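Local coordinates for type VI immunity protein Atu4351 (PDB 6ITW) that probably acts as the immunity partner (antitoxin) of a type VI secretion effector, protecting Agrobacterium from its own toxin, at residues A[92-96]-A[106-110]; A[168-174]-A[187-193]. All coordinates share one frame; numbering follows the deposited sequence.

Both contacts are antiparallel strand pairs, and they lie side by side with their centres about 13 Å apart. Interaction 1, in the GAD-like part, is the open end of the 94-99/103-108 hairpin, close to the centre of the chain. Interaction 2, in the Tdi1 C-terminal part, forms a separate two-stranded sheet further out. They meet where 92-93 and 110 face the second sheet: Gly93 N lies 3.7 Å from Ile170 CG2, Phe92 CD1 is 3.8 Å from selenomethionine Met188 CE, and Leu110 CD1 is 3.8 Å from Pro173 CD. This seam of mostly apolar packing, Phe92, Gly93 and Leu110 against Ile170, Pro173 and Met188, joins the two family regions.

Interaction 1 (A[92-96]-A[106-110]); sequences FGKIL and EINIL
Lys94 stretches over the neighbouring strand toward Glu106, and its CE and NZ arrive beside one carboxylate oxygen. With CG opposite the backbone N (chi1 -177°) and the rest of the chain extended, Lys94 passes Asn108, whose ND2 lies 4.0 Å from CE, before NZ reaches Glu106 OE1 at 3.4 Å in a salt bridge. That bridge is long and belongs to one of two modelled conformers of Glu106, so it is a loose tie; Lys94 NZ is also anchored by the carbonyl of Ser143. Ile95 works on the reverse face. Its CB sits 4.1 Å from Ile107 CB, and its CD1 crosses to within 4.2 Å of Ile109 CG1. The backbones of Ile95 and Ile107 form a hydrogen-bonded antiparallel pair: Ile95 N gives to Ile107 O at 2.9 Å, from above the carbonyl plane, while Ile107 N meets Ile95 O at 3.0 Å on a lone pair. Past the paired part, a water bridges the diverging chains, donating to Phe92 O and Asn108 OD1 and accepting from Leu110 N; Asn108 OD1 also takes the N-H of Leu111. In the fold this is the open end of the 94-99/103-108 hairpin, in the middle of the mixed sheet, flanked by strands 84-90 and 113-116. Helices 66-73 and 193-200 cover the isoleucine face, whereas the loop carrying Phe144 touches Lys94 and Glu106.

Interaction 2 (A[168-174]-A[187-193]); sequences GQIYSPK and NMRPVDA
Gly168 O is gripped by two donors: the N-H of Ala193 at 2.9 Å and a water that also donates to Asp192 OD1. This fastens the residue before strand 169-173 to the first residue of helix 193-200, where Asp192 is the N-cap and its OD2 bonds Ser195 OG. From there two hydrogen-bonded pairs, Ile170 with Val191 and Ser172 with Arg189, run down the strands, and Lys174 N closes the far end on Asn187 O at 2.6 Å. On one face Val191 CG2 presses against Ser172 CB at 3.5 Å, while Ile170 CG2 meets Ala193 CB. The other face carries Tyr171, Pro173, Pro190 and selenomethionine Met188. Turns at chi2 and chi3 (-62° and -77°) fold the Met188 chain back, laying SE alongside the Pro173 ring, 3.9 Å from its CB, with CE close to Tyr171. The Tyr171 ring packs on helix 155-162, and its hydroxyl bonds Gly163 O. At the end joined by the connection 175-186, Lys174 CB lies over one face of the Arg189 guanidinium, whose NH1 bonds Glu186 O. The pair is strongly twisted, with 140° between the strand directions. Both prolines occupy non-hydrogen-bonded positions, so they interrupt none of the cross-strand bonds: main-chain bonding holds the pair together, and apolar side chains, with a few polar bonds such as those of Gln58 to Gly168 N and Gln169 O, join it to the rest of the protein.

Interaction 1 (A[92-96]-A[106-110])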
loop_
_atom_site.group_PDB
_atom_site.type_symbol
_atom_site.label_atom_id
_atom_site.label_comp_id
_atom_site.label_asym_id
_atom_site.label_seq_id
_atom_site.Cartn_x
_atom_site.Cartn_y
_atom_site.Cartn_z
ATOM N N PHE A 92 0.882 -5.831 -6.492
ATOM C CA PHE A 92 0.407 -4.978 -7.573
ATOM C C PHE A 92 0.519 -3.492 -7.233
ATOM O O PHE A 92 -0.099 -2.655 -7.898
ATOM C CB PHE A 92 -1.035 -5.337 -7.933
ATOM C CG PHE A 92 -1.224 -6.804 -8.221
ATOM C CD1 PHE A 92 -1.055 -7.300 -9.507
ATOM C CD2 PHE A 92 -1.526 -7.690 -7.198
ATOM C CE1 PHE A 92 -1.189 -8.651 -9.765
ATOM C CE2 PHE A 92 -1.672 -9.049 -7.457
ATOM C CZ PHE A 92 -1.506 -9.529 -8.740
ATOM N N GLY A 93 1.290 -3.140 -6.210
ATOM C CA GLY A 93 1.535 -1.733 -5.957
ATOM C C GLY A 93 0.490 -1.057 -5.104
ATOM O O GLY A 93 0.467 0.173 -5.030
ATOM N N LYS A 94 -0.379 -1.821 -4.448
ATOM C CA LYS A 94 -1.372 -1.251 -3.542
ATOM C C LYS A 94 -0.688 -0.965 -2.206
ATOM O O LYS A 94 -0.336 -1.894 -1.468
ATOM C CB LYS A 94 -2.553 -2.210 -3.381
ATOM C CG LYS A 94 -3.712 -1.722 -2.518
ATOM C CD LYS A 94 -4.905 -2.663 -2.672
ATOM C CE LYS A 94 -6.202 -2.104 -2.091
ATOM N NZ LYS A 94 -7.315 -3.130 -2.077
ATOM N N ILE A 95 -0.528 0.320 -1.888
ATOM C CA ILE A 95 0.286 0.771 -0.761
ATOM C C ILE A 95 -0.508 0.741 0.542
ATOM O O ILE A 95 -1.613 1.295 0.633
ATOM C CB ILE A 95 0.808 2.187 -1.029
ATOM C CG1 ILE A 95 1.719 2.174 -2.261
ATOM C CG2 ILE A 95 1.489 2.749 0.218
ATOM C CD1 ILE A 95 2.092 3.565 -2.756
ATOM N N LEU A 96 0.064 0.106 1.564
ATOM C CA LEU A 96 -0.377 0.283 2.944
ATOM C C LEU A 96 0.360 1.488 3.520
ATOM O O LEU A 96 1.601 1.481 3.605
ATOM C CB LEU A 96 -0.096 -0.960 3.782
ATOM C CG LEU A 96 -0.330 -0.842 5.293
ATOM C CD1 LEU A 96 -1.715 -0.290 5.577
ATOM C CD2 LEU A 96 -0.160 -2.189 5.992
ATOM N N GLU A 106 -5.087 3.037 2.361
ATOM C CA GLU A 106 -4.698 2.193 1.234
ATOM C C GLU A 106 -4.717 3.032 -0.039
ATOM O O GLU A 106 -5.701 3.724 -0.318
ATOM C CB GLU A 106 -5.617 0.964 1.093
ATOM C CG GLU A 106 -5.645 0.000 2.317
ATOM C CD GLU A 106 -6.549 -1.241 2.112
ATOM O OE1 GLU A 106 -6.893 -1.552 0.951
ATOM O OE2 GLU A 106 -6.918 -1.907 3.111
ATOM N N ILE A 107 -3.636 2.972 -0.806
ATOM C CA ILE A 107 -3.504 3.717 -2.052
ATOM C C ILE A 107 -3.383 2.687 -3.170
ATOM O O ILE A 107 -2.318 2.086 -3.366
ATOM C CB ILE A 107 -2.305 4.671 -2.039
ATOM C CG1 ILE A 107 -2.372 5.620 -0.836
ATOM C CG2 ILE A 107 -2.279 5.478 -3.306
ATOM C CD1 ILE A 107 -1.214 6.655 -0.811
ATOM N N ASN A 108 -4.478 2.475 -3.901
ATOM C CA ASN A 108 -4.527 1.478 -4.966
ATOM C C ASN A 108 -3.999 2.134 -6.238
ATOM O O ASN A 108 -4.728 2.842 -6.942
ATOM C CB ASN A 108 -5.945 0.945 -5.128
ATOM C CG ASN A 108 -6.034 -0.175 -6.141
ATOM O OD1 ASN A 108 -5.267 -0.217 -7.109
ATOM N ND2 ASN A 108 -6.979 -1.091 -5.934
ATOM N N ILE A 109 -2.717 1.878 -6.528
ATOM C CA ILE A 109 -2.014 2.512 -7.646
ATOM C C ILE A 109 -2.547 2.012 -8.987
ATOM O O ILE A 109 -2.628 2.770 -9.964
ATOM C CB ILE A 109 -0.505 2.236 -7.518
ATOM C CG1 ILE A 109 0.103 3.085 -6.410
ATOM C CG2 ILE A 109 0.203 2.439 -8.869
ATOM C CD1 ILE A 109 0.261 4.529 -6.777
ATOM N N LEU A 110 -2.862 0.718 -9.071
ATOM C CA LEU A 110 -3.320 0.129 -10.329
ATOM C C LEU A 110 -4.662 0.723 -10.762
ATOM O O LEU A 110 -4.837 1.094 -11.925
ATOM C CB LEU A 110 -3.432 -1.392 -10.169
ATOM C CG LEU A 110 -3.826 -2.243 -11.384
ATOM C CD1 LEU A 110 -2.843 -2.009 -12.489
ATOM C CD2 LEU A 110 -3.909 -3.748 -11.057
HETATM O O HOH W 1 -2.236 -1.091 -6.959
#

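Interaction 2 (A[168-174]-A[187-193])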
loop_
_atom_site.group_PDB
_atom_site.type_symbol
_atom_site.label_atom_id
_atom_site.label_comp_id
_atom_site.label_asym_id
_atom_site.label_seq_id
_atom_site.Cartn_x
_atom_site.Cartn_y
_atom_site.Cartn_z
ATOM N N GLY A 168 11.371 -4.186 -3.867
ATOM C CA GLY A 168 11.351 -2.990 -4.670
ATOM C C GLY A 168 10.810 -3.157 -6.075
ATOM O O GLY A 168 10.917 -2.212 -6.869
ATOM N N GLN A 169 10.225 -4.312 -6.408
ATOM C CA GLN A 169 9.470 -4.488 -7.646
ATOM C C GLN A 169 8.005 -4.806 -7.375
ATOM O O GLN A 169 7.637 -5.227 -6.276
ATOM C CB GLN A 169 10.014 -5.626 -8.493
ATOM C CG GLN A 169 11.433 -5.501 -8.924
ATOM C CD GLN A 169 11.839 -6.750 -9.667
ATOM O OE1 GLN A 169 11.527 -7.874 -9.231
ATOM N NE2 GLN A 169 12.488 -6.572 -10.816
ATOM N N ILE A 170 7.175 -4.628 -8.417
ATOM C CA ILE A 170 5.765 -5.024 -8.422
ATOM C C ILE A 170 5.437 -5.605 -9.796
ATOM O O ILE A 170 6.183 -5.433 -10.759
ATOM C CB ILE A 170 4.801 -3.848 -8.116
ATOM C CG1 ILE A 170 5.007 -2.711 -9.121
ATOM C CG2 ILE A 170 4.977 -3.320 -6.693
ATOM C CD1 ILE A 170 3.948 -1.573 -9.019
ATOM N N TYR A 171 4.295 -6.294 -9.884
ATOM C CA TYR A 171 3.710 -6.659 -11.175
ATOM C C TYR A 171 2.874 -5.491 -11.682
ATOM O O TYR A 171 2.031 -4.960 -10.953
ATOM C CB TYR A 171 2.831 -7.905 -11.076
ATOM C CG TYR A 171 3.531 -9.119 -10.500
ATOM C CD1 TYR A 171 4.701 -9.611 -11.075
ATOM C CD2 TYR A 171 3.012 -9.782 -9.385
ATOM C CE1 TYR A 171 5.337 -10.732 -10.553
ATOM C CE2 TYR A 171 3.643 -10.919 -8.853
ATOM C CZ TYR A 171 4.804 -11.383 -9.449
ATOM O OH TYR A 171 5.433 -12.490 -8.931
ATOM N N SER A 172 3.105 -5.105 -12.929
ATOM C CA SER A 172 2.520 -3.921 -13.521
ATOM C C SER A 172 2.127 -4.227 -14.961
ATOM O O SER A 172 2.824 -4.983 -15.651
ATOM C CB SER A 172 3.526 -2.758 -13.491
ATOM O OG SER A 172 2.965 -1.543 -13.986
ATOM N N PRO A 173 1.037 -3.643 -15.450
ATOM C CA PRO A 173 0.666 -3.890 -16.845
ATOM C C PRO A 173 1.649 -3.205 -17.783
ATOM O O PRO A 173 2.080 -2.073 -17.553
ATOM C CB PRO A 173 -0.753 -3.308 -16.961
ATOM C CG PRO A 173 -0.851 -2.300 -15.859
ATOM C CD PRO A 173 0.123 -2.704 -14.773
ATOM N N LYS A 174 2.043 -3.943 -18.820
ATOM C CA LYS A 174 2.915 -3.392 -19.847
ATOM C C LYS A 174 2.216 -2.256 -20.587
ATOM O O LYS A 174 2.737 -1.142 -20.669
ATOM C CB LYS A 174 3.324 -4.506 -20.818
ATOM C CG LYS A 174 4.202 -4.035 -21.980
ATOM C CD LYS A 174 3.838 -4.739 -23.291
ATOM C CE LYS A 174 5.067 -5.209 -24.078
ATOM N NZ LYS A 174 6.089 -4.131 -24.248
ATOM N N ASN A 187 -0.441 -9.473 -20.006
ATOM C CA ASN A 187 -0.003 -8.085 -20.131
ATOM C C ASN A 187 0.749 -7.592 -18.890
ATOM O O ASN A 187 1.139 -6.420 -18.832
ATOM C CB ASN A 187 -1.227 -7.199 -20.425
ATOM C CG ASN A 187 -0.867 -5.748 -20.736
ATOM O OD1 ASN A 187 0.117 -5.459 -21.427
ATOM N ND2 ASN A 187 -1.674 -4.820 -20.209
HETATM N N MSE A 188 0.960 -8.451 -17.898
HETATM C CA MSE A 188 1.663 -8.060 -16.680
HETATM C C MSE A 188 3.182 -8.370 -16.755
HETATM O O MSE A 188 3.590 -9.387 -17.326
HETATM C CB MSE A 188 1.036 -8.777 -15.487
HETATM C CG MSE A 188 -0.484 -8.598 -15.359
HETATM SE SE MSE A 188 -1.033 -6.732 -15.105
HETATM C CE MSE A 188 -0.588 -6.510 -13.211
ATOM N N ARG A 189 4.009 -7.504 -16.177
ATOM C CA ARG A 189 5.455 -7.676 -16.143
ATOM C C ARG A 189 6.001 -7.240 -14.789
ATOM O O ARG A 189 5.442 -6.337 -14.156
ATOM C CB ARG A 189 6.166 -6.848 -17.223
ATOM C CG ARG A 189 5.675 -7.039 -18.606
ATOM C CD ARG A 189 6.174 -8.336 -19.198
ATOM N NE ARG A 189 6.059 -8.252 -20.646
ATOM C CZ ARG A 189 4.948 -8.560 -21.305
ATOM N NH1 ARG A 189 3.893 -8.987 -20.622
ATOM N NH2 ARG A 189 4.899 -8.451 -22.631
ATOM N N PRO A 190 7.102 -7.840 -14.336
ATOM C CA PRO A 190 7.777 -7.339 -13.122
ATOM C C PRO A 190 8.595 -6.095 -13.452
ATOM O O PRO A 190 9.335 -6.074 -14.438
ATOM C CB PRO A 190 8.680 -8.509 -12.703
ATOM C CG PRO A 190 8.959 -9.264 -14.010
ATOM C CD PRO A 190 7.781 -9.009 -14.932
ATOM N N VAL A 191 8.427 -5.035 -12.652
ATOM C CA VAL A 191 9.068 -3.748 -12.913
ATOM C C VAL A 191 9.516 -3.115 -11.595
ATOM O O VAL A 191 9.057 -3.476 -10.510
ATOM C CB VAL A 191 8.148 -2.736 -13.655
ATOM C CG1 VAL A 191 7.731 -3.240 -15.011
ATOM C CG2 VAL A 191 6.921 -2.434 -12.810
ATOM N N ASP A 192 10.413 -2.139 -11.713
ATOM C CA ASP A 192 10.797 -1.298 -10.592
ATOM C C ASP A 192 9.578 -0.569 -10.027
ATOM O O ASP A 192 8.879 0.144 -10.752
ATOM C CB ASP A 192 11.848 -0.298 -11.057
ATOM C CG ASP A 192 12.269 0.640 -9.966
ATOM O OD1 ASP A 192 12.835 0.155 -8.967
ATOM O OD2 ASP A 192 12.045 1.857 -10.099
ATOM N N ALA A 193 9.330 -0.734 -8.723
ATOM C CA ALA A 193 8.103 -0.191 -8.136
ATOM C C ALA A 193 8.114 1.337 -8.117
ATOM O O ALA A 193 7.125 1.974 -8.501
ATOM C CB ALA A 193 7.903 -0.739 -6.722
HETATM O O HOH W 2 11.214 0.476 -6.275
#